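Local coordinates for lysozyme (Meretrix lusoria, PDB 4PJ2), which hydrolyses the beta-1,4 linkages between N-acetylmuramic acid and N-acetylglucosamine in peptidoglycan, lysing Gram-positive bacteria, and also has chitinase activity, at residues F1-C13 / S62-K74. Sequence-based numbering, arbitrary orientation. Where two conformers were deposited one is given.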
loop_
_atom_site.group_PDB
_atom_site.type_symbol
_atom_site.label_atom_id
_atom_site.label_comp_id
_atom_site.label_asym_id
_atom_site.label_seq_id
_atom_site.Cartn_x
_atom_site.Cartn_y
_atom_site.Cartn_z
ATOM N N PHE D 1 22.987 -4.361 13.384
ATOM C CA PHE D 1 22.144 -4.333 12.159
ATOM C C PHE D 1 22.982 -3.848 10.989
ATOM O O PHE D 1 24.103 -3.373 11.178
ATOM C CB PHE D 1 20.949 -3.405 12.359
ATOM C CG PHE D 1 20.019 -3.829 13.465
ATOM C CD1 PHE D 1 19.986 -3.130 14.660
ATOM C CD2 PHE D 1 19.169 -4.914 13.303
ATOM C CE1 PHE D 1 19.132 -3.508 15.671
ATOM C CE2 PHE D 1 18.312 -5.292 14.309
ATOM C CZ PHE D 1 18.286 -4.583 15.489
ATOM N N ALA D 2 22.442 -3.973 9.782
ATOM C CA ALA D 2 23.102 -3.453 8.596
ATOM C C ALA D 2 23.312 -1.953 8.743
ATOM O O ALA D 2 22.492 -1.253 9.332
ATOM C CB ALA D 2 22.274 -3.747 7.348
ATOM N N GLY D 3 24.425 -1.463 8.217
ATOM C CA GLY D 3 24.702 -0.040 8.211
ATOM C C GLY D 3 23.987 0.653 7.066
ATOM O O GLY D 3 23.395 0.005 6.198
ATOM N N GLY D 4 24.050 1.978 7.054
ATOM C CA GLY D 4 23.358 2.768 6.046
ATOM C C GLY D 4 22.887 4.075 6.646
ATOM O O GLY D 4 23.430 4.528 7.644
ATOM N N ILE D 5 21.868 4.689 6.058
ATOM C CA ILE D 5 21.460 6.014 6.518
ATOM C C ILE D 5 20.662 6.008 7.814
ATOM O O ILE D 5 20.538 7.038 8.465
ATOM C CB ILE D 5 20.677 6.784 5.448
ATOM C CG1 ILE D 5 19.345 6.116 5.118
ATOM C CG2 ILE D 5 21.556 6.939 4.202
ATOM C CD1 ILE D 5 18.531 6.926 4.133
ATOM N N VAL D 6 20.117 4.857 8.192
ATOM C CA VAL D 6 19.363 4.757 9.437
ATOM C C VAL D 6 20.324 4.385 10.570
ATOM O O VAL D 6 21.138 3.488 10.395
ATOM C CB VAL D 6 18.242 3.699 9.338
ATOM C CG1 VAL D 6 17.370 3.744 10.601
ATOM C CG2 VAL D 6 17.412 3.916 8.067
ATOM N N SER D 7 20.214 5.059 11.719
ATOM C CA SER D 7 21.086 4.794 12.867
ATOM C C SER D 7 20.744 3.449 13.508
ATOM O O SER D 7 19.620 2.953 13.417
ATOM C CB SER D 7 20.945 5.898 13.926
ATOM O OG SER D 7 19.757 5.713 14.698
ATOM N N GLN D 8 21.727 2.867 14.179
ATOM C CA GLN D 8 21.550 1.599 14.869
ATOM C C GLN D 8 20.492 1.680 15.960
ATOM O O GLN D 8 19.681 0.775 16.095
ATOM C CB GLN D 8 22.873 1.126 15.460
ATOM C CG GLN D 8 23.902 0.785 14.414
ATOM C CD GLN D 8 23.510 -0.407 13.577
ATOM O OE1 GLN D 8 23.306 -1.499 14.096
ATOM N NE2 GLN D 8 23.363 -0.193 12.272
ATOM N N ARG D 9 20.469 2.769 16.721
ATOM C CA ARG D 9 19.466 2.887 17.786
ATOM C C ARG D 9 18.064 2.978 17.183
ATOM O O ARG D 9 17.106 2.398 17.702
ATOM C CB ARG D 9 19.748 4.091 18.677
ATOM C CG ARG D 9 20.981 3.910 19.557
ATOM C CD ARG D 9 21.310 5.160 20.356
ATOM N NE ARG D 9 22.703 5.148 20.797
ATOM C CZ ARG D 9 23.352 6.203 21.283
ATOM N NH1 ARG D 9 22.737 7.375 21.399
ATOM N NH2 ARG D 9 24.625 6.087 21.650
ATOM N N CYS D 10 17.940 3.678 16.062
ATOM C CA CYS D 10 16.649 3.807 15.418
ATOM C C CYS D 10 16.166 2.457 14.936
ATOM O O CYS D 10 15.010 2.081 15.172
ATOM C CB CYS D 10 16.747 4.761 14.234
ATOM S SG CYS D 10 15.209 4.906 13.264
ATOM N N LEU D 11 17.055 1.699 14.302
ATOM C CA LEU D 11 16.709 0.361 13.853
ATOM C C LEU D 11 16.285 -0.529 15.016
ATOM O O LEU D 11 15.321 -1.266 14.915
ATOM C CB LEU D 11 17.860 -0.281 13.082
ATOM C CG LEU D 11 18.096 0.264 11.656
ATOM C CD1 LEU D 11 19.336 -0.339 11.049
ATOM C CD2 LEU D 11 16.919 -0.018 10.737
ATOM N N SER D 12 16.989 -0.453 16.134
ATOM C CA SER D 12 16.623 -1.221 17.310
ATOM C C SER D 12 15.210 -0.865 17.779
ATOM O O SER D 12 14.407 -1.747 18.108
ATOM C CB SER D 12 17.661 -0.972 18.414
ATOM O OG SER D 12 17.315 -1.631 19.627
ATOM N N CYS D 13 14.908 0.426 17.838
ATOM C CA CYS D 13 13.593 0.859 18.273
ATOM C C CYS D 13 12.504 0.397 17.315
ATOM O O CYS D 13 11.437 -0.044 17.758
ATOM C CB CYS D 13 13.565 2.378 18.467
ATOM S SG CYS D 13 14.567 2.933 19.878
ATOM N N SER D 62 18.055 -11.003 10.829
ATOM C CA SER D 62 18.173 -9.658 11.383
ATOM C C SER D 62 18.994 -8.786 10.441
ATOM O O SER D 62 18.628 -7.641 10.167
ATOM C CB SER D 62 18.822 -9.687 12.772
ATOM O OG SER D 62 18.809 -8.394 13.369
ATOM N N TYR D 63 20.096 -9.334 9.934
ATOM C CA TYR D 63 20.952 -8.601 9.016
ATOM C C TYR D 63 20.261 -8.294 7.693
ATOM O O TYR D 63 20.198 -7.138 7.275
ATOM C CB TYR D 63 22.253 -9.360 8.740
ATOM C CG TYR D 63 23.097 -8.638 7.723
ATOM C CD1 TYR D 63 23.849 -7.531 8.084
ATOM C CD2 TYR D 63 23.098 -9.028 6.388
ATOM C CE1 TYR D 63 24.604 -6.848 7.154
ATOM C CE2 TYR D 63 23.849 -8.349 5.447
ATOM C CZ TYR D 63 24.600 -7.260 5.837
ATOM O OH TYR D 63 25.355 -6.582 4.908
ATOM N N CYS D 64 19.762 -9.317 7.012
ATOM C CA CYS D 64 19.143 -9.085 5.715
ATOM C C CYS D 64 17.933 -8.175 5.840
ATOM O O CYS D 64 17.745 -7.274 5.017
ATOM C CB CYS D 64 18.731 -10.391 5.052
ATOM S SG CYS D 64 18.219 -10.170 3.353
ATOM N N ALA D 65 17.103 -8.408 6.855
ATOM C CA ALA D 65 15.900 -7.595 7.043
ATOM C C ALA D 65 16.270 -6.135 7.282
ATOM O O ALA D 65 15.669 -5.234 6.699
ATOM C CB ALA D 65 15.044 -8.130 8.188
ATOM N N SER D 66 17.265 -5.894 8.124
ATOM C CA SER D 66 17.677 -4.515 8.383
ATOM C C SER D 66 18.365 -3.881 7.169
ATOM O O SER D 66 18.233 -2.683 6.953
ATOM C CB SER D 66 18.553 -4.401 9.643
ATOM O OG SER D 66 19.790 -5.095 9.531
ATOM N N LEU D 67 19.063 -4.685 6.365
ATOM C CA LEU D 67 19.617 -4.191 5.105
ATOM C C LEU D 67 18.476 -3.734 4.210
ATOM O O LEU D 67 18.563 -2.706 3.541
ATOM C CB LEU D 67 20.423 -5.277 4.384
ATOM C CG LEU D 67 20.977 -4.872 3.012
ATOM C CD1 LEU D 67 21.899 -3.668 3.123
ATOM C CD2 LEU D 67 21.699 -6.030 2.344
ATOM N N CYS D 68 17.402 -4.508 4.195
ATOM C CA CYS D 68 16.239 -4.149 3.411
ATOM C C CYS D 68 15.686 -2.801 3.874
ATOM O O CYS D 68 15.409 -1.932 3.051
ATOM C CB CYS D 68 15.195 -5.260 3.527
ATOM S SG CYS D 68 13.697 -4.978 2.548
ATOM N N VAL D 69 15.555 -2.609 5.184
ATOM C CA VAL D 69 15.101 -1.338 5.725
ATOM C C VAL D 69 16.046 -0.206 5.312
ATOM O O VAL D 69 15.594 0.845 4.855
ATOM C CB VAL D 69 14.973 -1.384 7.262
ATOM C CG1 VAL D 69 14.579 -0.024 7.806
ATOM C CG2 VAL D 69 13.955 -2.429 7.674
ATOM N N GLN D 70 17.355 -0.423 5.442
ATOM C CA GLN D 70 18.331 0.574 5.005
ATOM C C GLN D 70 18.146 0.941 3.528
ATOM O O GLN D 70 18.167 2.125 3.166
ATOM C CB GLN D 70 19.763 0.079 5.235
ATOM C CG GLN D 70 20.164 -0.049 6.694
ATOM C CD GLN D 70 20.457 1.282 7.365
ATOM O OE1 GLN D 70 20.074 2.340 6.879
ATOM N NE2 GLN D 70 21.151 1.228 8.489
ATOM N N ASN D 71 17.997 -0.067 2.674
ATOM C CA ASN D 71 17.807 0.164 1.241
ATOM C C ASN D 71 16.489 0.866 0.947
ATOM O O ASN D 71 16.433 1.707 0.066
ATOM C CB ASN D 71 17.834 -1.133 0.437
ATOM C CG ASN D 71 19.196 -1.772 0.383
ATOM O OD1 ASN D 71 20.202 -1.162 0.730
ATOM N ND2 ASN D 71 19.240 -3.003 -0.090
ATOM N N TYR D 72 15.424 0.506 1.661
ATOM C CA TYR D 72 14.127 1.144 1.501
ATOM C C TYR D 72 14.198 2.633 1.827
ATOM O O TYR D 72 13.679 3.470 1.080
ATOM C CB TYR D 72 13.111 0.461 2.400
ATOM C CG TYR D 72 11.672 0.692 2.004
ATOM C CD1 TYR D 72 10.904 1.684 2.600
ATOM C CD2 TYR D 72 11.060 -0.118 1.057
ATOM C CE1 TYR D 72 9.566 1.865 2.255
ATOM C CE2 TYR D 72 9.727 0.067 0.702
ATOM C CZ TYR D 72 8.985 1.058 1.297
ATOM O OH TYR D 72 7.652 1.214 0.956
ATOM N N MET D 73 14.868 2.973 2.928
ATOM C CA MET D 73 14.990 4.361 3.312
ATOM C C MET D 73 15.880 5.122 2.328
ATOM O O MET D 73 15.581 6.251 2.003
ATOM C CB MET D 73 15.508 4.491 4.764
ATOM C CG MET D 73 14.604 3.835 5.818
ATOM S SD MET D 73 12.878 4.272 5.592
ATOM C CE MET D 73 12.114 2.824 6.323
ATOM N N LYS D 74 16.960 4.495 1.868
ATOM C CA LYS D 74 17.824 5.105 0.851
ATOM C C LYS D 74 17.037 5.422 -0.418
ATOM O O LYS D 74 17.226 6.470 -1.032
ATOM C CB LYS D 74 18.986 4.170 0.534
ATOM C CG LYS D 74 19.977 4.696 -0.485
ATOM C CD LYS D 74 21.192 3.778 -0.587
ATOM C CE LYS D 74 22.081 4.116 -1.782
ATOM N NZ LYS D 74 23.232 3.173 -1.906
HETATM O O HOH W 1 20.799 3.297 3.604
#
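Q70 reaches from helix 62-76 into the N-terminal loop of this type-I lysozyme, of the glycosyl hydrolase 22 lysozyme fold, and its amide is gripped by backbone groups of A2 and V6 ahead of helix 8-19, whose N-cap is S7, with C10 N donating to S7 OG. V6 N donates to Q70 OE1 over 2.8 Å, in the carbonyl plane and on a lone pair. Q70 NE2 gives one N-H to A2 O at 2.9 Å and the other to V6 O at 3.0 Å, so three bonds fix the rotation of the amide. The chain bends at chi2 (-76°), which turns the amide toward the backbone of A2 and V6. A2 O also accepts from Q8 NE2, on the other side of its plane from Q70 NE2. Around this buried polar centre the packing is close and apolar: V6 CG2 lies 3.6 Å from M73 CG, and L11 and V69 run antiparallel alongside each other, L11 CD2 against V69 CG1. F89 of helix 86-95 touches V6 and M73. Helix 62-76 carries substrate-binding Y72, and M73 and V69 pack on substrate-binding Y44, so the contact joins the loop to a helix of the substrate site.

The margins are open to solvent rather than more distant. Exposed I5 lies roughly perpendicular to M73, meeting it through CD1, while a water bridges I5 N to Q70 O. At the other end exposed Y63 brings CE1 to within 3.9 Å of A2 CB. Just inside, A2 N donates to S66 OG at 2.9 Å, nearly straight at 173°.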